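Local coordinates for invasion-associated protein B (Bartonella henselae, PDB 3DTD) that is of unknown molecular function but is probably associated with the invasion of host cells by the bacterium, at residues T28-W32 against V150-F155; V58-M62 against D147-Q151. All coordinates share one frame; numbering follows the deposited sequence.

Interaction 1: residues T28-W32 against V150-F155; sequences TYGLW and VQLNGF
The indole of Trp-32 meets the ring of Phe-155 in a T-shaped (edge-to-face) pair, planes at 87°: Phe-155 CD1 stands over one face, near the rim, 3.7 Å from Trp-32 CZ2. At the indole edge, in plane, lies Asn-153 O. Two beta turns are packed together here, a type II' turn from Tyr-29 to Trp-32, the hairpin turn between strands 27-29 and 32-39, and a type II turn from Leu-152 to Phe-155 that leads from strand 144-151 into helix 155-168. Phe-155 CG is anti to its own nitrogen, and the ring runs alongside the indole, pointing the same way. Val-150 CG1 packs on Trp-32 CZ2, 3.8 Å away, the two side chains crossing at about a right angle. The glycines meet backbone to backbone, Gly-30 CA lying 4.2 Å from Gly-154 CA, while Gly-154 CA also makes a CA-H...O contact with Tyr-29 O. Leu-31 CD1 rests on Gln-151 CB, and Gln-151 OE1 is hydrogen-bonded to Thr-28 N of the third subunit. Leu-31 N donates a nearly straight hydrogen bond (166°) to Asn-153 O. Trp-32 NE1 donates a more bent one (138°) to an in-plane lone pair of Gln-151 O, 3.0 Å away, with that oxygen out of the indole plane.

Interaction 2: residues V58-M62 against D147-Q151; sequences VVVAM and DLFVQ
Val-150, Val-60 and Leu-148 supply most of the buried surface where strand 58-62 of the seven-stranded antiparallel sheet packs face to face on strand 149-151, at the margin of the four-stranded one. The strand axes cross at -62° with a closest approach of 7.7 Å, so the layers meet through side chains in the manner of a beta sandwich. Val-60 projects its two methyls to different partners. CG2 is directed at Val-150 CG2, 4.2 Å away, whereas CG1, held between the backbone nitrogen and carbonyl carbon (chi1 52°), comes to 3.7 Å from Phe-149 O and lies near Leu-148 CG. Val-150 CG2 is touched a second time, by Met-62 CE at 4.3 Å. Further along, Leu-148 CD1 meets Val-59 CG1. Val-59 and Val-60 both point their side chains across the interface because they form a classic beta bulge opposite Glu-51, whose OE2 accepts a hydrogen bond from Gln-151 N. Leu-76 and Leu-133 add to the apolar surroundings of Val-60, and Leu-25 of the third subunit packs on Val-59 and Val-60. Between 58-62 and 147-151 themselves the contact rests on aliphatic side chains and a methionine, so mainly on dispersion and the hydrophobic effect.

Overall arrangement
Interactions 1 and 2 both join the seven-stranded sheet to strand 144-151 and, in interaction 1, to the turn that follows it; they share Val-150 and Gln-151. Their centres lie 12 Å apart. Val-150 divides its methyls between them, CG1 to interaction 1 and CG2 to interaction 2, and the two also touch directly where Trp-32 CH2 packs 3.8 Å from Met-62 SD. Their apolar parts thus run on into each other through Val-150, Trp-32 and Met-62, while the turn side adds hydrogen bonds that interaction 2 lacks. Both border the third subunit, whose Thr-26 packs on Gln-151. A glycerol, probably from the crystallisation liquor, lies by Gly-154, in weak hydrogen bonds with Gly-154 N and Leu-152 O.

Interaction 1: residues T28-W32 against V150-F155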
ATOM      1  N   THR C  28      -7.541  25.058 -26.940  1.00 40.28           N
ATOM      2  CA  THR C  28      -7.113  26.064 -25.975  1.00 39.85           C
ATOM      3  C   THR C  28      -7.063  27.440 -26.627  1.00 40.50           C
ATOM      4  O   THR C  28      -6.409  27.628 -27.659  1.00 42.66           O
ATOM      5  CB  THR C  28      -5.734  25.715 -25.375  1.00 42.37           C
ATOM      6  OG1 THR C  28      -5.736  24.350 -24.928  1.00 46.85           O
ATOM      7  CG2 THR C  28      -5.400  26.635 -24.197  1.00 44.51           C
ATOM      8  N   TYR C  29      -7.774  28.389 -26.024  1.00 38.49           N
ATOM      9  CA  TYR C  29      -7.777  29.775 -26.470  1.00 35.59           C
ATOM     10  C   TYR C  29      -7.511  30.666 -25.275  1.00 35.89           C
ATOM     11  O   TYR C  29      -8.418  30.958 -24.494  1.00 39.14           O
ATOM     12  CB  TYR C  29      -9.102  30.132 -27.148  1.00 38.46           C
ATOM     13  CG  TYR C  29      -9.328  29.360 -28.423  1.00 40.34           C
ATOM     14  CD1 TYR C  29      -8.786  29.800 -29.628  1.00 37.32           C
ATOM     15  CD2 TYR C  29     -10.064  28.175 -28.420  1.00 37.19           C
ATOM     16  CE1 TYR C  29      -8.975  29.085 -30.799  1.00 40.51           C
ATOM     17  CE2 TYR C  29     -10.256  27.449 -29.589  1.00 38.02           C
ATOM     18  CZ  TYR C  29      -9.709  27.909 -30.773  1.00 40.26           C
ATOM     19  OH  TYR C  29      -9.897  27.203 -31.934  1.00 49.69           O
ATOM     20  N   GLY C  30      -6.251  31.071 -25.137  1.00 35.05           N
ATOM     21  CA  GLY C  30      -5.794  31.831 -23.988  1.00 34.46           C
ATOM     22  C   GLY C  30      -5.901  30.976 -22.746  1.00 36.65           C
ATOM     23  O   GLY C  30      -5.235  29.948 -22.631  1.00 38.74           O
ATOM     24  N   LEU C  31      -6.767  31.398 -21.831  1.00 34.91           N
ATOM     25  CA  LEU C  31      -7.008  30.669 -20.593  1.00 32.62           C
ATOM     26  C   LEU C  31      -8.262  29.796 -20.686  1.00 32.59           C
ATOM     27  O   LEU C  31      -8.580  29.052 -19.762  1.00 34.77           O
ATOM     28  CB  LEU C  31      -7.100  31.636 -19.410  1.00 30.30           C
ATOM     29  CG  LEU C  31      -5.840  32.417 -19.021  1.00 31.89           C
ATOM     30  CD1 LEU C  31      -6.153  33.433 -17.945  1.00 24.81           C
ATOM     31  CD2 LEU C  31      -4.715  31.497 -18.561  1.00 28.33           C
ATOM     32  N   TRP C  32      -8.953  29.870 -21.817  1.00 34.26           N
ATOM     33  CA  TRP C  32     -10.211  29.150 -21.999  1.00 34.16           C
ATOM     34  C   TRP C  32     -10.049  27.872 -22.809  1.00 35.27           C
ATOM     35  O   TRP C  32      -9.219  27.802 -23.716  1.00 33.73           O
ATOM     36  CB  TRP C  32     -11.272  30.072 -22.605  1.00 31.59           C
ATOM     37  CG  TRP C  32     -11.844  30.995 -21.591  1.00 30.31           C
ATOM     38  CD1 TRP C  32     -11.268  32.129 -21.096  1.00 26.72           C
ATOM     39  CD2 TRP C  32     -13.098  30.848 -20.909  1.00 29.99           C
ATOM     40  NE1 TRP C  32     -12.087  32.703 -20.153  1.00 29.99           N
ATOM     41  CE2 TRP C  32     -13.219  31.938 -20.020  1.00 30.83           C
ATOM     42  CE3 TRP C  32     -14.132  29.900 -20.964  1.00 28.86           C
ATOM     43  CZ2 TRP C  32     -14.336  32.113 -19.195  1.00 32.14           C
ATOM     44  CZ3 TRP C  32     -15.242  30.074 -20.147  1.00 30.04           C
ATOM     45  CH2 TRP C  32     -15.334  31.174 -19.273  1.00 32.64           C
ATOM     46  N   VAL C 150     -13.425  35.073 -12.449  1.00 39.61           N
ATOM     47  CA  VAL C 150     -13.062  34.231 -13.581  1.00 35.68           C
ATOM     48  C   VAL C 150     -12.262  35.110 -14.550  1.00 37.29           C
ATOM     49  O   VAL C 150     -12.705  36.195 -14.913  1.00 36.85           O
ATOM     50  CB  VAL C 150     -14.313  33.616 -14.277  1.00 35.21           C
ATOM     51  CG1 VAL C 150     -13.916  32.771 -15.476  1.00 29.06           C
ATOM     52  CG2 VAL C 150     -15.113  32.767 -13.297  1.00 32.12           C
ATOM     53  N   GLN C 151     -11.071  34.653 -14.932  1.00 37.74           N
ATOM     54  CA  GLN C 151     -10.225  35.395 -15.865  1.00 36.05           C
ATOM     55  C   GLN C 151     -10.752  35.225 -17.286  1.00 36.79           C
ATOM     56  O   GLN C 151     -11.087  34.115 -17.701  1.00 36.06           O
ATOM     57  CB  GLN C 151      -8.777  34.929 -15.770  1.00 35.04           C
ATOM     58  CG  GLN C 151      -8.132  35.140 -14.415  1.00 36.08           C
ATOM     59  CD  GLN C 151      -6.702  34.648 -14.372  1.00 39.49           C
ATOM     60  OE1 GLN C 151      -5.777  35.362 -14.755  1.00 44.44           O
ATOM     61  NE2 GLN C 151      -6.511  33.421 -13.897  1.00 37.82           N
ATOM     62  N   LEU C 152     -10.822  36.333 -18.021  1.00 39.39           N
ATOM     63  CA  LEU C 152     -11.485  36.362 -19.326  1.00 37.02           C
ATOM     64  C   LEU C 152     -10.547  36.361 -20.538  1.00 35.97           C
ATOM     65  O   LEU C 152     -11.003  36.514 -21.668  1.00 39.71           O
ATOM     66  CB  LEU C 152     -12.455  37.553 -19.404  1.00 35.03           C
ATOM     67  CG  LEU C 152     -13.599  37.612 -18.387  1.00 35.01           C
ATOM     68  CD1 LEU C 152     -14.292  38.968 -18.455  1.00 34.24           C
ATOM     69  CD2 LEU C 152     -14.606  36.467 -18.578  1.00 30.39           C
ATOM     70  N   ASN C 153      -9.246  36.192 -20.307  1.00 39.16           N
ATOM     71  CA  ASN C 153      -8.276  36.124 -21.404  1.00 38.07           C
ATOM     72  C   ASN C 153      -8.519  34.909 -22.298  1.00 39.06           C
ATOM     73  O   ASN C 153      -8.356  33.765 -21.871  1.00 39.34           O
ATOM     74  CB  ASN C 153      -6.833  36.133 -20.886  1.00 41.24           C
ATOM     75  CG  ASN C 153      -5.811  36.177 -22.013  1.00 44.16           C
ATOM     76  OD1 ASN C 153      -5.267  35.150 -22.414  1.00 50.41           O
ATOM     77  ND2 ASN C 153      -5.567  37.368 -22.544  1.00 50.34           N
ATOM     78  N   GLY C 154      -8.941  35.178 -23.529  1.00 36.66           N
ATOM     79  CA  GLY C 154      -9.252  34.132 -24.486  1.00 30.90           C
ATOM     80  C   GLY C 154     -10.737  33.868 -24.670  1.00 34.38           C
ATOM     81  O   GLY C 154     -11.105  33.014 -25.473  1.00 37.82           O
ATOM     82  N   PHE C 155     -11.581  34.597 -23.934  1.00 36.46           N
ATOM     83  CA  PHE C 155     -13.040  34.429 -23.997  1.00 38.38           C
ATOM     84  C   PHE C 155     -13.579  34.701 -25.394  1.00 41.06           C
ATOM     85  O   PHE C 155     -14.352  33.905 -25.929  1.00 42.01           O
ATOM     86  CB  PHE C 155     -13.754  35.333 -22.977  1.00 38.77           C
ATOM     87  CG  PHE C 155     -15.243  35.084 -22.864  1.00 41.51           C
ATOM     88  CD1 PHE C 155     -15.747  34.292 -21.835  1.00 43.52           C
ATOM     89  CD2 PHE C 155     -16.143  35.660 -23.767  1.00 41.35           C
ATOM     90  CE1 PHE C 155     -17.119  34.055 -21.718  1.00 43.99           C
ATOM     91  CE2 PHE C 155     -17.510  35.425 -23.667  1.00 39.55           C
ATOM     92  CZ  PHE C 155     -18.000  34.622 -22.639  1.00 42.33           C
TER

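Interaction 2: residues V58-M62 against D147-Q151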
ATOM      1  N   VAL C  58      -9.369  23.360  -7.233  1.00 45.55           N
ATOM      2  CA  VAL C  58     -10.386  24.167  -7.906  1.00 43.38           C
ATOM      3  C   VAL C  58     -11.322  24.849  -6.907  1.00 43.35           C
ATOM      4  O   VAL C  58     -11.941  24.191  -6.072  1.00 45.27           O
ATOM      5  CB  VAL C  58     -11.203  23.314  -8.917  1.00 44.09           C
ATOM      6  CG1 VAL C  58     -12.205  24.173  -9.690  1.00 41.10           C
ATOM      7  CG2 VAL C  58     -10.273  22.597  -9.887  1.00 43.81           C
ATOM      8  N   VAL C  59     -11.407  26.172  -7.007  1.00 42.71           N
ATOM      9  CA  VAL C  59     -12.242  26.985  -6.123  1.00 42.68           C
ATOM     10  C   VAL C  59     -13.486  27.480  -6.874  1.00 43.15           C
ATOM     11  O   VAL C  59     -14.601  27.458  -6.343  1.00 44.58           O
ATOM     12  CB  VAL C  59     -11.434  28.178  -5.539  1.00 41.53           C
ATOM     13  CG1 VAL C  59     -12.267  29.008  -4.577  1.00 43.82           C
ATOM     14  CG2 VAL C  59     -10.180  27.680  -4.841  1.00 40.91           C
ATOM     15  N   VAL C  60     -13.282  27.905  -8.116  1.00 41.88           N
ATOM     16  CA  VAL C  60     -14.364  28.388  -8.966  1.00 39.43           C
ATOM     17  C   VAL C  60     -14.203  27.853 -10.402  1.00 38.82           C
ATOM     18  O   VAL C  60     -13.088  27.709 -10.889  1.00 42.14           O
ATOM     19  CB  VAL C  60     -14.533  29.955  -8.851  1.00 40.55           C
ATOM     20  CG1 VAL C  60     -13.226  30.672  -9.065  1.00 51.33           C
ATOM     21  CG2 VAL C  60     -15.588  30.499  -9.788  1.00 46.94           C
ATOM     22  N   ALA C  61     -15.321  27.504 -11.037  1.00 38.85           N
ATOM     23  CA  ALA C  61     -15.336  26.983 -12.401  1.00 36.13           C
ATOM     24  C   ALA C  61     -16.494  27.588 -13.196  1.00 39.79           C
ATOM     25  O   ALA C  61     -17.511  27.980 -12.630  1.00 41.43           O
ATOM     26  CB  ALA C  61     -15.427  25.456 -12.394  1.00 32.97           C
ATOM     27  N   MET C  62     -16.325  27.678 -14.510  1.00 38.71           N
ATOM     28  CA  MET C  62     -17.358  28.211 -15.387  1.00 37.27           C
ATOM     29  C   MET C  62     -17.427  27.377 -16.655  1.00 36.75           C
ATOM     30  O   MET C  62     -16.404  27.113 -17.270  1.00 39.05           O
ATOM     31  CB  MET C  62     -17.086  29.686 -15.714  1.00 35.21           C
ATOM     32  CG  MET C  62     -18.066  30.303 -16.719  1.00 44.34           C
ATOM     33  SD  MET C  62     -18.085  32.104 -16.762  1.00 41.24           S
ATOM     34  CE  MET C  62     -18.980  32.415 -15.250  1.00 57.47           C
ATOM     35  N   ASP C 147     -13.429  38.418  -3.365  1.00 55.86           N
ATOM     36  CA  ASP C 147     -12.118  38.288  -4.012  1.00 57.81           C
ATOM     37  C   ASP C 147     -12.031  37.205  -5.101  1.00 55.12           C
ATOM     38  O   ASP C 147     -10.960  36.961  -5.663  1.00 54.72           O
ATOM     39  CB  ASP C 147     -11.004  38.113  -2.962  1.00 62.72           C
ATOM     40  CG  ASP C 147     -11.229  36.918  -2.036  1.00 71.79           C
ATOM     41  OD1 ASP C 147     -10.353  36.674  -1.179  1.00 81.02           O
ATOM     42  OD2 ASP C 147     -12.263  36.225  -2.151  1.00 74.12           O
ATOM     43  N   LEU C 148     -13.159  36.568  -5.397  1.00 51.17           N
ATOM     44  CA  LEU C 148     -13.219  35.535  -6.428  1.00 46.73           C
ATOM     45  C   LEU C 148     -13.576  36.116  -7.795  1.00 44.22           C
ATOM     46  O   LEU C 148     -14.320  37.090  -7.894  1.00 45.14           O
ATOM     47  CB  LEU C 148     -14.216  34.444  -6.038  1.00 47.15           C
ATOM     48  CG  LEU C 148     -13.771  33.139  -5.369  1.00 47.34           C
ATOM     49  CD1 LEU C 148     -12.687  33.312  -4.311  1.00 46.46           C
ATOM     50  CD2 LEU C 148     -14.996  32.468  -4.783  1.00 44.01           C
ATOM     51  N   PHE C 149     -13.040  35.500  -8.845  1.00 42.14           N
ATOM     52  CA  PHE C 149     -13.209  35.971 -10.216  1.00 41.17           C
ATOM     53  C   PHE C 149     -12.999  34.838 -11.211  1.00 40.87           C
ATOM     54  O   PHE C 149     -12.473  33.779 -10.864  1.00 41.53           O
ATOM     55  CB  PHE C 149     -12.249  37.138 -10.540  1.00 44.39           C
ATOM     56  CG  PHE C 149     -10.819  36.875 -10.150  1.00 47.84           C
ATOM     57  CD1 PHE C 149      -9.967  36.165 -10.994  1.00 47.22           C
ATOM     58  CD2 PHE C 149     -10.327  37.333  -8.931  1.00 48.94           C
ATOM     59  CE1 PHE C 149      -8.660  35.912 -10.625  1.00 49.56           C
ATOM     60  CE2 PHE C 149      -9.021  37.080  -8.554  1.00 50.32           C
ATOM     61  CZ  PHE C 149      -8.193  36.368  -9.398  1.00 51.81           C
ATOM     62  N   VAL C 150     -13.425  35.073 -12.449  1.00 39.61           N
ATOM     63  CA  VAL C 150     -13.062  34.231 -13.581  1.00 35.68           C
ATOM     64  C   VAL C 150     -12.262  35.110 -14.550  1.00 37.29           C
ATOM     65  O   VAL C 150     -12.705  36.195 -14.913  1.00 36.85           O
ATOM     66  CB  VAL C 150     -14.313  33.616 -14.277  1.00 35.21           C
ATOM     67  CG1 VAL C 150     -13.916  32.771 -15.476  1.00 29.06           C
ATOM     68  CG2 VAL C 150     -15.113  32.767 -13.297  1.00 32.12           C
ATOM     69  N   GLN C 151     -11.071  34.653 -14.932  1.00 37.74           N
ATOM     70  CA  GLN C 151     -10.225  35.395 -15.865  1.00 36.05           C
ATOM     71  C   GLN C 151     -10.752  35.225 -17.286  1.00 36.79           C
ATOM     72  O   GLN C 151     -11.087  34.115 -17.701  1.00 36.06           O
ATOM     73  CB  GLN C 151      -8.777  34.929 -15.770  1.00 35.04           C
ATOM     74  CG  GLN C 151      -8.132  35.140 -14.415  1.00 36.08           C
ATOM     75  CD  GLN C 151      -6.702  34.648 -14.372  1.00 39.49           C
ATOM     76  OE1 GLN C 151      -5.777  35.362 -14.755  1.00 44.44           O
ATOM     77  NE2 GLN C 151      -6.511  33.421 -13.897  1.00 37.82           N
TER